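CalG4 (Micromonospora echinospora, PDB 3IA7) belongs to the GT-B glycosyltransferase clan and is built from two Rossmann-like domains facing each other across a cleft. Local coordinates at residues A[184-189]-A[394-399]; A[27-30]-A[34-37]; A[116-121]-A[179-184]. All coordinates share one frame; numbering follows the deposited sequence.

Overall arrangement
All three contacts belong to the N-terminal half of this GT-B fold, around its seven-stranded parallel sheet, which includes strands 34-39, 127-131 and 189-191. Along the chain contact 2 closes first, then contact 3, and contact 1 comes last, bringing the C-terminal helix 385-400 back onto the N-terminal domain. Contacts 1 and 3 touch and share Glu184: their centres are about 14 Å apart, and Glu186 packs on Arg117 between them. Contact 2 lies about 17 Å, centre to centre, from contact 1 and about 24 Å from contact 3. Helix 385-400 also links contacts 1 and 2, since Leu28 and Glu27 rest on its Ala390.

Contact 1 (A[184-189]-A[394-399]); sequences EIEGLT and EAYLGR
With CG anti to the backbone N in both Tyr396 (chi1 178°) and Leu188 (chi1 175°), the two side chains reach across and run alongside one another, pointing opposite ways. The contact is part of the GT-B architecture: helix 385-400, at the C-terminal end of the chain, returns to the N-terminal Rossmann-like domain and lays Tyr396 against the loop that leads into strand 189-191. The main interaction is a CH-pi contact. Leu188 CB sits over the centre of the phenol ring, 3.9 Å from the centroid and 7° off the normal, so a methylene lies over the middle of this face. The branch follows the root of the tyrosine instead, Leu188 CD2 lying 4.0 Å from Tyr396 CB. Farther out, the ring runs obliquely along the Gly187 backbone, and Tyr396 CE1 approaches Gly187 C to 3.7 Å. The phenol oxygen ends its reach at strand 127-131, hydrogen-bonded to Ala127 O, which fixes the ring's outer end while Leu188 supports its face. Within the loop the carboxylate of Glu186 accepts a bond from the next residue: Gly187 N donates to Glu186 OE2 at 2.9 Å, on the anti side and tilted out of the carboxylate plane, while OE1 is held by the hydroxyl of Tyr108. Gly187 comes close to the phenol through its alpha carbon, with CA 3.5 Å from Tyr396 OH.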
ATOM      1  N   GLU A 184      -5.402  -6.251  32.390  1.00 16.62           N
ATOM      2  CA  GLU A 184      -6.740  -6.601  31.941  1.00 15.55           C
ATOM      3  C   GLU A 184      -6.833  -6.678  30.422  1.00 15.24           C
ATOM      4  O   GLU A 184      -6.222  -5.874  29.728  1.00 15.71           O
ATOM      5  CB  GLU A 184      -7.768  -5.599  32.460  1.00 15.85           C
ATOM      6  CG  GLU A 184      -7.961  -5.788  33.953  1.00 17.33           C
ATOM      7  CD  GLU A 184      -9.035  -4.883  34.484  1.00 23.36           C
ATOM      8  OE1 GLU A 184      -8.827  -3.676  34.489  1.00 20.57           O
ATOM      9  OE2 GLU A 184     -10.068  -5.393  34.922  1.00 26.80           O
ATOM     10  N   ILE A 185      -7.643  -7.609  29.936  1.00 15.07           N
ATOM     11  CA  ILE A 185      -7.793  -7.899  28.486  1.00 16.49           C
ATOM     12  C   ILE A 185      -8.992  -7.135  27.926  1.00 15.60           C
ATOM     13  O   ILE A 185     -10.084  -7.135  28.519  1.00 15.49           O
ATOM     14  CB  ILE A 185      -7.959  -9.428  28.282  1.00 17.03           C
ATOM     15  CG1 ILE A 185      -6.660 -10.121  28.759  1.00 18.02           C
ATOM     16  CG2 ILE A 185      -8.410  -9.781  26.818  1.00 13.19           C
ATOM     17  CD1 ILE A 185      -6.619 -11.661  28.619  1.00 19.22           C
ATOM     18  N   GLU A 186      -8.785  -6.467  26.806  1.00 14.38           N
ATOM     19  CA  GLU A 186      -9.843  -5.710  26.123  1.00 14.53           C
ATOM     20  C   GLU A 186     -10.951  -6.601  25.544  1.00 14.65           C
ATOM     21  O   GLU A 186     -10.723  -7.779  25.296  1.00 16.38           O
ATOM     22  CB  GLU A 186      -9.239  -4.824  25.011  1.00 13.87           C
ATOM     23  CG  GLU A 186     -10.197  -3.679  24.609  1.00 11.54           C
ATOM     24  CD  GLU A 186     -10.807  -2.962  25.836  1.00 15.86           C
ATOM     25  OE1 GLU A 186     -10.119  -2.133  26.460  1.00 14.96           O
ATOM     26  OE2 GLU A 186     -11.954  -3.280  26.221  1.00 12.47           O
ATOM     27  N   GLY A 187     -12.163  -6.064  25.404  1.00 16.09           N
ATOM     28  CA  GLY A 187     -13.287  -6.847  24.818  1.00 15.94           C
ATOM     29  C   GLY A 187     -12.953  -7.373  23.410  1.00 16.19           C
ATOM     30  O   GLY A 187     -13.425  -8.448  23.004  1.00 13.99           O
ATOM     31  N   LEU A 188     -12.154  -6.597  22.667  1.00 14.97           N
ATOM     32  CA  LEU A 188     -11.619  -6.979  21.336  1.00 14.88           C
ATOM     33  C   LEU A 188     -10.210  -6.407  21.160  1.00 15.36           C
ATOM     34  O   LEU A 188      -9.944  -5.234  21.483  1.00 14.47           O
ATOM     35  CB  LEU A 188     -12.528  -6.492  20.160  1.00 14.86           C
ATOM     36  CG  LEU A 188     -11.991  -6.747  18.721  1.00 15.66           C
ATOM     37  CD1 LEU A 188     -11.959  -8.293  18.419  1.00 15.56           C
ATOM     38  CD2 LEU A 188     -12.781  -5.942  17.648  1.00 14.24           C
ATOM     39  N   THR A 189      -9.295  -7.249  20.668  1.00 13.31           N
ATOM     40  CA  THR A 189      -7.946  -6.821  20.371  1.00 14.01           C
ATOM     41  C   THR A 189      -7.627  -7.248  18.936  1.00 13.65           C
ATOM     42  O   THR A 189      -7.741  -8.443  18.612  1.00 13.73           O
ATOM     43  CB  THR A 189      -6.915  -7.456  21.356  1.00 14.21           C
ATOM     44  OG1 THR A 189      -7.238  -7.060  22.728  1.00 17.10           O
ATOM     45  CG2 THR A 189      -5.491  -6.912  21.028  1.00 13.62           C
ATOM     46  N   GLU A 394     -16.921  -4.005  13.335  1.00 12.17           N
ATOM     47  CA  GLU A 394     -18.373  -3.843  13.143  1.00 12.61           C
ATOM     48  C   GLU A 394     -19.223  -4.903  13.870  1.00 13.04           C
ATOM     49  O   GLU A 394     -20.266  -4.573  14.441  1.00 12.58           O
ATOM     50  CB  GLU A 394     -18.761  -3.772  11.657  1.00 11.56           C
ATOM     51  CG  GLU A 394     -18.209  -2.515  10.950  1.00 13.54           C
ATOM     52  CD  GLU A 394     -18.749  -2.396   9.562  1.00 17.16           C
ATOM     53  OE1 GLU A 394     -18.746  -3.425   8.846  1.00 13.92           O
ATOM     54  OE2 GLU A 394     -19.186  -1.273   9.208  1.00 15.34           O
ATOM     55  N   ALA A 395     -18.753  -6.154  13.864  1.00 14.03           N
ATOM     56  CA  ALA A 395     -19.402  -7.246  14.597  1.00 14.31           C
ATOM     57  C   ALA A 395     -19.401  -7.019  16.126  1.00 14.40           C
ATOM     58  O   ALA A 395     -20.389  -7.300  16.789  1.00 12.18           O
ATOM     59  CB  ALA A 395     -18.751  -8.619  14.259  1.00 14.57           C
ATOM     60  N   TYR A 396     -18.286  -6.518  16.665  1.00 13.05           N
ATOM     61  CA  TYR A 396     -18.144  -6.218  18.089  1.00 13.37           C
ATOM     62  C   TYR A 396     -19.167  -5.167  18.458  1.00 14.72           C
ATOM     63  O   TYR A 396     -19.913  -5.322  19.431  1.00 14.09           O
ATOM     64  CB  TYR A 396     -16.696  -5.757  18.353  1.00 13.92           C
ATOM     65  CG  TYR A 396     -16.316  -5.336  19.765  1.00 13.10           C
ATOM     66  CD1 TYR A 396     -16.401  -6.226  20.859  1.00 10.58           C
ATOM     67  CD2 TYR A 396     -15.871  -4.054  19.997  1.00 12.19           C
ATOM     68  CE1 TYR A 396     -16.028  -5.833  22.127  1.00 11.48           C
ATOM     69  CE2 TYR A 396     -15.490  -3.649  21.260  1.00 12.17           C
ATOM     70  CZ  TYR A 396     -15.562  -4.535  22.319  1.00  9.24           C
ATOM     71  OH  TYR A 396     -15.110  -4.132  23.556  1.00 11.06           O
ATOM     72  N   LEU A 397     -19.265  -4.124  17.645  1.00 16.41           N
ATOM     73  CA  LEU A 397     -20.306  -3.096  17.847  1.00 18.30           C
ATOM     74  C   LEU A 397     -21.717  -3.658  17.841  1.00 19.55           C
ATOM     75  O   LEU A 397     -22.515  -3.313  18.702  1.00 20.79           O
ATOM     76  CB  LEU A 397     -20.177  -1.996  16.812  1.00 18.73           C
ATOM     77  CG  LEU A 397     -19.047  -0.988  16.999  1.00 16.99           C
ATOM     78  CD1 LEU A 397     -19.088  -0.026  15.804  1.00 14.97           C
ATOM     79  CD2 LEU A 397     -19.216  -0.194  18.288  1.00 17.81           C
ATOM     80  N   GLY A 398     -22.000  -4.546  16.889  1.00 20.02           N
ATOM     81  CA  GLY A 398     -23.260  -5.263  16.819  1.00 21.43           C
ATOM     82  C   GLY A 398     -23.570  -5.967  18.121  1.00 22.17           C
ATOM     83  O   GLY A 398     -24.723  -5.982  18.538  1.00 22.17           O
ATOM     84  N   ARG A 399     -22.562  -6.572  18.762  1.00 22.46           N
ATOM     85  CA  ARG A 399     -22.791  -7.278  20.025  1.00 23.99           C
ATOM     86  C   ARG A 399     -22.950  -6.335  21.212  1.00 23.60           C
ATOM     87  O   ARG A 399     -23.878  -6.484  22.010  1.00 23.35           O
ATOM     88  CB  ARG A 399     -21.682  -8.282  20.361  1.00 23.68           C
ATOM     89  CG  ARG A 399     -21.406  -9.347  19.310  1.00 26.75           C
ATOM     90  CD  ARG A 399     -20.314 -10.330  19.763  1.00 25.93           C
ATOM     91  NE  ARG A 399     -18.937  -9.794  19.790  1.00 28.92           N
ATOM     92  CZ  ARG A 399     -18.067  -9.890  18.790  1.00 30.25           C
ATOM     93  NH1 ARG A 399     -18.429 -10.484  17.655  1.00 32.96           N
ATOM     94  NH2 ARG A 399     -16.834  -9.397  18.920  1.00 30.94           N
TER

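Contact 2 (A[27-30]-A[34-37]); sequences ELAR and RITY
Apolar packing carries the whole meeting of Leu28 and Ala29 with Ile35, the second half of a beta-alpha-beta crossover in the N-terminal Rossmann-like domain, where strand 6-10, helix 15-30 and strand 34-39 follow one another. Ile35 points from the sheet to the helix. Its CG1 is anti to the carbonyl carbon, and a bend at chi2 (-63°) turns the terminal methyl to the helix, Ile35 CD1 meeting Leu28 CB at 3.7 Å. One bond back, Ile35 CG1 faces Ala29, 4.1 Å from its backbone N and 4.2 Å from its CB, so the isoleucine touches two successive residues of the last turn. Ile35 also packs on Ile7 and Phe9 of the neighbouring strand 6-10, and Leu28 lies on Ala390 of helix 385-400. Leu381 and Ala387 of the second subunit pack on Ala29 and Glu27.

Charged pairs are found on both elements. On the strand Arg34 pairs with Glu53; on the helix Arg30 and Glu27 form a salt bridge one turn apart, and the other carboxylate oxygen of Glu27 pairs with Arg31, so the acid is gripped by two arginines. The bond within the Arg30-Glu27 pair is bent: Arg30 NH1 lies 3.0 Å from Glu27 OE1, with an angle of 137° at the hydrogen, and comes in from above the carboxylate plane.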
ATOM      1  N   GLU A  27     -10.631   1.559   5.796  1.00  7.86           N
ATOM      2  CA  GLU A  27     -11.678   0.584   5.551  1.00  7.92           C
ATOM      3  C   GLU A  27     -12.961   0.943   6.316  1.00  8.03           C
ATOM      4  O   GLU A  27     -14.100   0.884   5.766  1.00  7.56           O
ATOM      5  CB  GLU A  27     -11.185  -0.833   5.913  1.00  6.76           C
ATOM      6  CG  GLU A  27     -12.233  -1.962   5.465  1.00 12.14           C
ATOM      7  CD  GLU A  27     -12.701  -1.923   3.990  1.00 15.90           C
ATOM      8  OE1 GLU A  27     -11.919  -1.627   3.075  1.00 19.27           O
ATOM      9  OE2 GLU A  27     -13.906  -2.197   3.746  1.00 20.43           O
ATOM     10  N   LEU A  28     -12.804   1.411   7.557  1.00  6.46           N
ATOM     11  CA  LEU A  28     -13.988   1.927   8.319  1.00  7.08           C
ATOM     12  C   LEU A  28     -14.646   3.180   7.700  1.00  6.70           C
ATOM     13  O   LEU A  28     -15.898   3.284   7.608  1.00  6.82           O
ATOM     14  CB  LEU A  28     -13.598   2.230   9.776  1.00  5.01           C
ATOM     15  CG  LEU A  28     -13.336   0.889  10.548  1.00  6.67           C
ATOM     16  CD1 LEU A  28     -12.731   1.231  11.929  1.00  7.71           C
ATOM     17  CD2 LEU A  28     -14.668  -0.006  10.720  1.00 10.02           C
ATOM     18  N   ALA A  29     -13.805   4.126   7.304  1.00  7.94           N
ATOM     19  CA  ALA A  29     -14.256   5.322   6.584  1.00  9.29           C
ATOM     20  C   ALA A  29     -14.990   4.927   5.285  1.00 10.18           C
ATOM     21  O   ALA A  29     -16.018   5.539   4.932  1.00 11.07           O
ATOM     22  CB  ALA A  29     -13.032   6.269   6.295  1.00  9.46           C
ATOM     23  N   ARG A  30     -14.466   3.950   4.540  1.00 10.59           N
ATOM     24  CA  ARG A  30     -15.130   3.462   3.324  1.00 11.89           C
ATOM     25  C   ARG A  30     -16.534   2.970   3.608  1.00 12.16           C
ATOM     26  O   ARG A  30     -17.386   3.061   2.761  1.00 12.08           O
ATOM     27  CB  ARG A  30     -14.400   2.291   2.650  1.00 11.61           C
ATOM     28  CG  ARG A  30     -13.161   2.698   1.987  1.00 17.27           C
ATOM     29  CD  ARG A  30     -12.624   1.619   1.078  1.00 19.09           C
ATOM     30  NE  ARG A  30     -11.292   2.054   0.711  1.00 22.15           N
ATOM     31  CZ  ARG A  30     -10.179   1.680   1.348  1.00 25.14           C
ATOM     32  NH1 ARG A  30     -10.234   0.798   2.322  1.00 20.02           N
ATOM     33  NH2 ARG A  30      -8.990   2.155   0.970  1.00 27.82           N
ATOM     34  N   ARG A  34     -17.692   7.791  10.673  1.00  9.71           N
ATOM     35  CA  ARG A  34     -16.996   9.039  10.982  1.00  8.88           C
ATOM     36  C   ARG A  34     -15.822   8.692  11.900  1.00  8.64           C
ATOM     37  O   ARG A  34     -16.025   8.174  13.030  1.00  8.08           O
ATOM     38  CB  ARG A  34     -17.945   9.984  11.724  1.00  9.67           C
ATOM     39  CG  ARG A  34     -17.243  11.279  12.136  1.00 10.21           C
ATOM     40  CD  ARG A  34     -18.156  12.188  12.932  1.00 14.39           C
ATOM     41  NE  ARG A  34     -17.367  13.310  13.445  1.00 12.87           N
ATOM     42  CZ  ARG A  34     -17.810  14.172  14.354  1.00 14.58           C
ATOM     43  NH1 ARG A  34     -19.014  14.009  14.901  1.00 13.45           N
ATOM     44  NH2 ARG A  34     -17.032  15.183  14.729  1.00 17.03           N
ATOM     45  N   ILE A  35     -14.606   8.922  11.412  1.00  8.66           N
ATOM     46  CA  ILE A  35     -13.407   8.606  12.161  1.00  9.29           C
ATOM     47  C   ILE A  35     -12.703   9.864  12.647  1.00 10.25           C
ATOM     48  O   ILE A  35     -12.430  10.800  11.864  1.00 10.84           O
ATOM     49  CB  ILE A  35     -12.380   7.762  11.332  1.00  9.45           C
ATOM     50  CG1 ILE A  35     -13.072   6.668  10.491  1.00 10.46           C
ATOM     51  CG2 ILE A  35     -11.209   7.254  12.279  1.00 10.03           C
ATOM     52  CD1 ILE A  35     -13.830   5.587  11.397  1.00  7.80           C
ATOM     53  N   THR A  36     -12.465   9.923  13.958  1.00  9.57           N
ATOM     54  CA  THR A  36     -11.688  10.987  14.539  1.00  9.66           C
ATOM     55  C   THR A  36     -10.419  10.313  15.058  1.00 10.48           C
ATOM     56  O   THR A  36     -10.485   9.186  15.557  1.00 10.55           O
ATOM     57  CB  THR A  36     -12.466  11.652  15.683  1.00 10.88           C
ATOM     58  OG1 THR A  36     -13.685  12.238  15.161  1.00 11.03           O
ATOM     59  CG2 THR A  36     -11.628  12.754  16.366  1.00  8.16           C
ATOM     60  N   TYR A  37      -9.287  10.991  14.971  1.00  8.93           N
ATOM     61  CA  TYR A  37      -8.033  10.317  15.211  1.00  9.01           C
ATOM     62  C   TYR A  37      -7.108  11.286  15.962  1.00  8.33           C
ATOM     63  O   TYR A  37      -6.814  12.392  15.453  1.00  8.73           O
ATOM     64  CB  TYR A  37      -7.420   9.856  13.862  1.00  8.54           C
ATOM     65  CG  TYR A  37      -6.282   8.819  13.984  1.00  9.96           C
ATOM     66  CD1 TYR A  37      -6.414   7.554  13.431  1.00 10.14           C
ATOM     67  CD2 TYR A  37      -5.057   9.150  14.568  1.00 11.99           C
ATOM     68  CE1 TYR A  37      -5.396   6.616  13.514  1.00 10.42           C
ATOM     69  CE2 TYR A  37      -4.008   8.200  14.676  1.00 10.23           C
ATOM     70  CZ  TYR A  37      -4.211   6.923  14.146  1.00 11.80           C
ATOM     71  OH  TYR A  37      -3.186   5.991  14.179  1.00 12.83           O
TER

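Contact 3 (A[116-121]-A[179-184]); sequences GRLLAA and KEYWDE
Arg117 lies flat on Tyr181, and this stack is the tight part of the contact. The two planes are 16° apart, with Arg117 NH1 over the centre of the phenol ring; the guanidinium carbon CZ, 4.0 Å from the centroid, makes it a cation-pi pair. A bend at chi3 (62°) folds the arginine over the ring, while the phenol oxygen reaches back to the arginine's root, Tyr181 OH being 3.3 Å from Arg117 CB. Leu118 CD2 also packs on that oxygen, at 3.5 Å. Glu184 crosses the arginine at about a right angle, and Arg117 NH2 makes a nearly straight salt bridge of 2.9 Å to Glu184 OE1, in the guanidinium plane but from above the carboxylate. In this way helix 113-123, which flanks the parallel sheet of the N-terminal Rossmann-like domain, is joined to the end of helix 178-182 and the loop after it. The looser side is watery, with Arg117 and Glu184 partly exposed. NH1 makes weak bonds to Tyr181 O, to Glu184 OE1 and to a water that also lies 2.8 Å from Glu184 O. At the ring's edge a second water joins Tyr181 OH, 2.8 Å away, weakly to Arg117 O.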
ATOM      1  N   GLY A 116      -6.694   5.099  26.421  1.00 10.98           N
ATOM      2  CA  GLY A 116      -7.841   4.544  25.715  1.00 12.66           C
ATOM      3  C   GLY A 116      -8.887   3.996  26.642  1.00 10.25           C
ATOM      4  O   GLY A 116     -10.079   4.225  26.468  1.00 11.98           O
ATOM      5  N   ARG A 117      -8.426   3.233  27.626  1.00 10.32           N
ATOM      6  CA  ARG A 117      -9.335   2.593  28.574  1.00 10.83           C
ATOM      7  C   ARG A 117     -10.000   3.625  29.523  1.00 11.12           C
ATOM      8  O   ARG A 117     -11.161   3.475  29.877  1.00 10.55           O
ATOM      9  CB  ARG A 117      -8.598   1.519  29.370  1.00 11.30           C
ATOM     10  CG  ARG A 117      -8.128   0.354  28.489  1.00 11.80           C
ATOM     11  CD  ARG A 117      -7.620  -0.778  29.363  1.00 13.27           C
ATOM     12  NE  ARG A 117      -8.705  -1.271  30.209  1.00 13.34           N
ATOM     13  CZ  ARG A 117      -8.528  -1.859  31.383  1.00 15.33           C
ATOM     14  NH1 ARG A 117      -7.310  -2.099  31.839  1.00 13.08           N
ATOM     15  NH2 ARG A 117      -9.583  -2.222  32.085  1.00 14.44           N
ATOM     16  N   LEU A 118      -9.267   4.672  29.898  1.00 11.01           N
ATOM     17  CA  LEU A 118      -9.874   5.743  30.729  1.00 11.83           C
ATOM     18  C   LEU A 118     -10.957   6.573  29.960  1.00 12.01           C
ATOM     19  O   LEU A 118     -11.968   6.940  30.522  1.00 11.98           O
ATOM     20  CB  LEU A 118      -8.782   6.618  31.380  1.00 11.80           C
ATOM     21  CG  LEU A 118      -7.890   5.817  32.405  1.00 11.87           C
ATOM     22  CD1 LEU A 118      -6.856   6.822  32.997  1.00 11.26           C
ATOM     23  CD2 LEU A 118      -8.751   5.163  33.535  1.00 12.36           C
ATOM     24  N   LEU A 119     -10.715   6.853  28.682  1.00 12.00           N
ATOM     25  CA  LEU A 119     -11.683   7.540  27.800  1.00 13.13           C
ATOM     26  C   LEU A 119     -12.929   6.713  27.733  1.00 12.10           C
ATOM     27  O   LEU A 119     -14.052   7.227  27.925  1.00 13.40           O
ATOM     28  CB  LEU A 119     -11.075   7.707  26.392  1.00 12.55           C
ATOM     29  CG  LEU A 119     -10.046   8.838  26.216  1.00 10.93           C
ATOM     30  CD1 LEU A 119      -9.544   8.768  24.748  1.00 10.57           C
ATOM     31  CD2 LEU A 119     -10.656  10.240  26.484  1.00 10.67           C
ATOM     32  N   ALA A 120     -12.739   5.418  27.519  1.00 12.55           N
ATOM     33  CA  ALA A 120     -13.849   4.458  27.444  1.00 12.54           C
ATOM     34  C   ALA A 120     -14.645   4.399  28.763  1.00 12.82           C
ATOM     35  O   ALA A 120     -15.869   4.357  28.732  1.00 13.25           O
ATOM     36  CB  ALA A 120     -13.310   3.052  27.072  1.00 12.45           C
ATOM     37  N   ALA A 121     -13.963   4.389  29.903  1.00 12.15           N
ATOM     38  CA  ALA A 121     -14.645   4.437  31.189  1.00 12.69           C
ATOM     39  C   ALA A 121     -15.433   5.741  31.393  1.00 12.53           C
ATOM     40  O   ALA A 121     -16.615   5.706  31.724  1.00 13.98           O
ATOM     41  CB  ALA A 121     -13.631   4.227  32.332  1.00 11.84           C
ATOM     42  N   LYS A 179      -1.197  -3.058  39.018  1.00 14.92           N
ATOM     43  CA  LYS A 179      -0.658  -4.149  38.226  1.00 16.55           C
ATOM     44  C   LYS A 179      -1.792  -5.005  37.582  1.00 15.54           C
ATOM     45  O   LYS A 179      -1.695  -5.390  36.416  1.00 15.35           O
ATOM     46  CB  LYS A 179       0.261  -5.006  39.098  1.00 15.88           C
ATOM     47  CG  LYS A 179       1.328  -5.748  38.341  1.00 19.57           C
ATOM     48  CD  LYS A 179       2.202  -6.551  39.374  1.00 19.38           C
ATOM     49  CE  LYS A 179       3.429  -7.106  38.690  1.00 26.38           C
ATOM     50  NZ  LYS A 179       4.424  -7.597  39.696  1.00 26.41           N
ATOM     51  N   GLU A 180      -2.843  -5.315  38.352  1.00 14.33           N
ATOM     52  CA  GLU A 180      -4.024  -6.010  37.831  1.00 15.67           C
ATOM     53  C   GLU A 180      -4.679  -5.292  36.656  1.00 14.16           C
ATOM     54  O   GLU A 180      -4.941  -5.867  35.624  1.00 14.28           O
ATOM     55  CB  GLU A 180      -5.066  -6.182  38.930  1.00 16.01           C
ATOM     56  CG  GLU A 180      -6.205  -7.114  38.516  1.00 19.58           C
ATOM     57  CD  GLU A 180      -7.317  -7.242  39.576  1.00 19.55           C
ATOM     58  OE1 GLU A 180      -7.034  -7.005  40.767  1.00 20.73           O
ATOM     59  OE2 GLU A 180      -8.458  -7.586  39.201  1.00 23.16           O
ATOM     60  N   TYR A 181      -4.951  -4.014  36.839  1.00 14.39           N
ATOM     61  CA  TYR A 181      -5.487  -3.157  35.780  1.00 12.56           C
ATOM     62  C   TYR A 181      -4.647  -3.206  34.493  1.00 13.61           C
ATOM     63  O   TYR A 181      -5.198  -3.361  33.383  1.00 11.73           O
ATOM     64  CB  TYR A 181      -5.530  -1.722  36.293  1.00 12.72           C
ATOM     65  CG  TYR A 181      -6.128  -0.754  35.318  1.00 12.88           C
ATOM     66  CD1 TYR A 181      -7.507  -0.553  35.273  1.00 13.75           C
ATOM     67  CD2 TYR A 181      -5.309  -0.054  34.409  1.00 16.07           C
ATOM     68  CE1 TYR A 181      -8.066   0.353  34.338  1.00 11.95           C
ATOM     69  CE2 TYR A 181      -5.861   0.857  33.483  1.00 16.17           C
ATOM     70  CZ  TYR A 181      -7.248   1.056  33.480  1.00 14.78           C
ATOM     71  OH  TYR A 181      -7.770   1.940  32.545  1.00 16.04           O
ATOM     72  N   TRP A 182      -3.326  -3.086  34.654  1.00 14.62           N
ATOM     73  CA  TRP A 182      -2.361  -3.060  33.534  1.00 16.90           C
ATOM     74  C   TRP A 182      -2.546  -4.300  32.689  1.00 17.05           C
ATOM     75  O   TRP A 182      -2.490  -4.235  31.428  1.00 17.63           O
ATOM     76  CB  TRP A 182      -0.935  -2.964  34.096  1.00 16.30           C
ATOM     77  CG  TRP A 182       0.113  -2.498  33.100  1.00 18.53           C
ATOM     78  CD1 TRP A 182       0.564  -3.179  32.004  1.00 20.12           C
ATOM     79  CD2 TRP A 182       0.880  -1.298  33.166  1.00 18.73           C
ATOM     80  NE1 TRP A 182       1.500  -2.440  31.329  1.00 19.73           N
ATOM     81  CE2 TRP A 182       1.746  -1.293  32.025  1.00 18.54           C
ATOM     82  CE3 TRP A 182       0.906  -0.212  34.045  1.00 15.48           C
ATOM     83  CZ2 TRP A 182       2.617  -0.253  31.746  1.00 17.06           C
ATOM     84  CZ3 TRP A 182       1.798   0.868  33.752  1.00 18.93           C
ATOM     85  CH2 TRP A 182       2.636   0.821  32.618  1.00 18.90           C
ATOM     86  N   ASP A 183      -2.829  -5.427  33.347  1.00 17.33           N
ATOM     87  CA  ASP A 183      -2.993  -6.744  32.679  1.00 18.58           C
ATOM     88  C   ASP A 183      -4.383  -7.095  32.165  1.00 18.27           C
ATOM     89  O   ASP A 183      -4.546  -8.142  31.551  1.00 19.94           O
ATOM     90  CB  ASP A 183      -2.501  -7.900  33.593  1.00 20.48           C
ATOM     91  CG  ASP A 183      -1.024  -7.847  33.824  1.00 23.69           C
ATOM     92  OD1 ASP A 183      -0.329  -7.249  32.977  1.00 22.90           O
ATOM     93  OD2 ASP A 183      -0.559  -8.362  34.876  1.00 27.91           O
ATOM     94  N   GLU A 184      -5.402  -6.251  32.390  1.00 16.62           N
ATOM     95  CA  GLU A 184      -6.740  -6.601  31.941  1.00 15.55           C
ATOM     96  C   GLU A 184      -6.833  -6.678  30.422  1.00 15.24           C
ATOM     97  O   GLU A 184      -6.222  -5.874  29.728  1.00 15.71           O
ATOM     98  CB  GLU A 184      -7.768  -5.599  32.460  1.00 15.85           C
ATOM     99  CG  GLU A 184      -7.961  -5.788  33.953  1.00 17.33           C
ATOM    100  CD  GLU A 184      -9.035  -4.883  34.484  1.00 23.36           C
ATOM    101  OE1 GLU A 184      -8.827  -3.676  34.489  1.00 20.57           O
ATOM    102  OE2 GLU A 184     -10.068  -5.393  34.922  1.00 26.80           O
TER
HETATM  103  O   HOH W   1      -5.011  -3.339  30.115  1.00 23.45           O
HETATM  104  O   HOH W   2     -10.534   2.175  32.507  1.00 27.14           O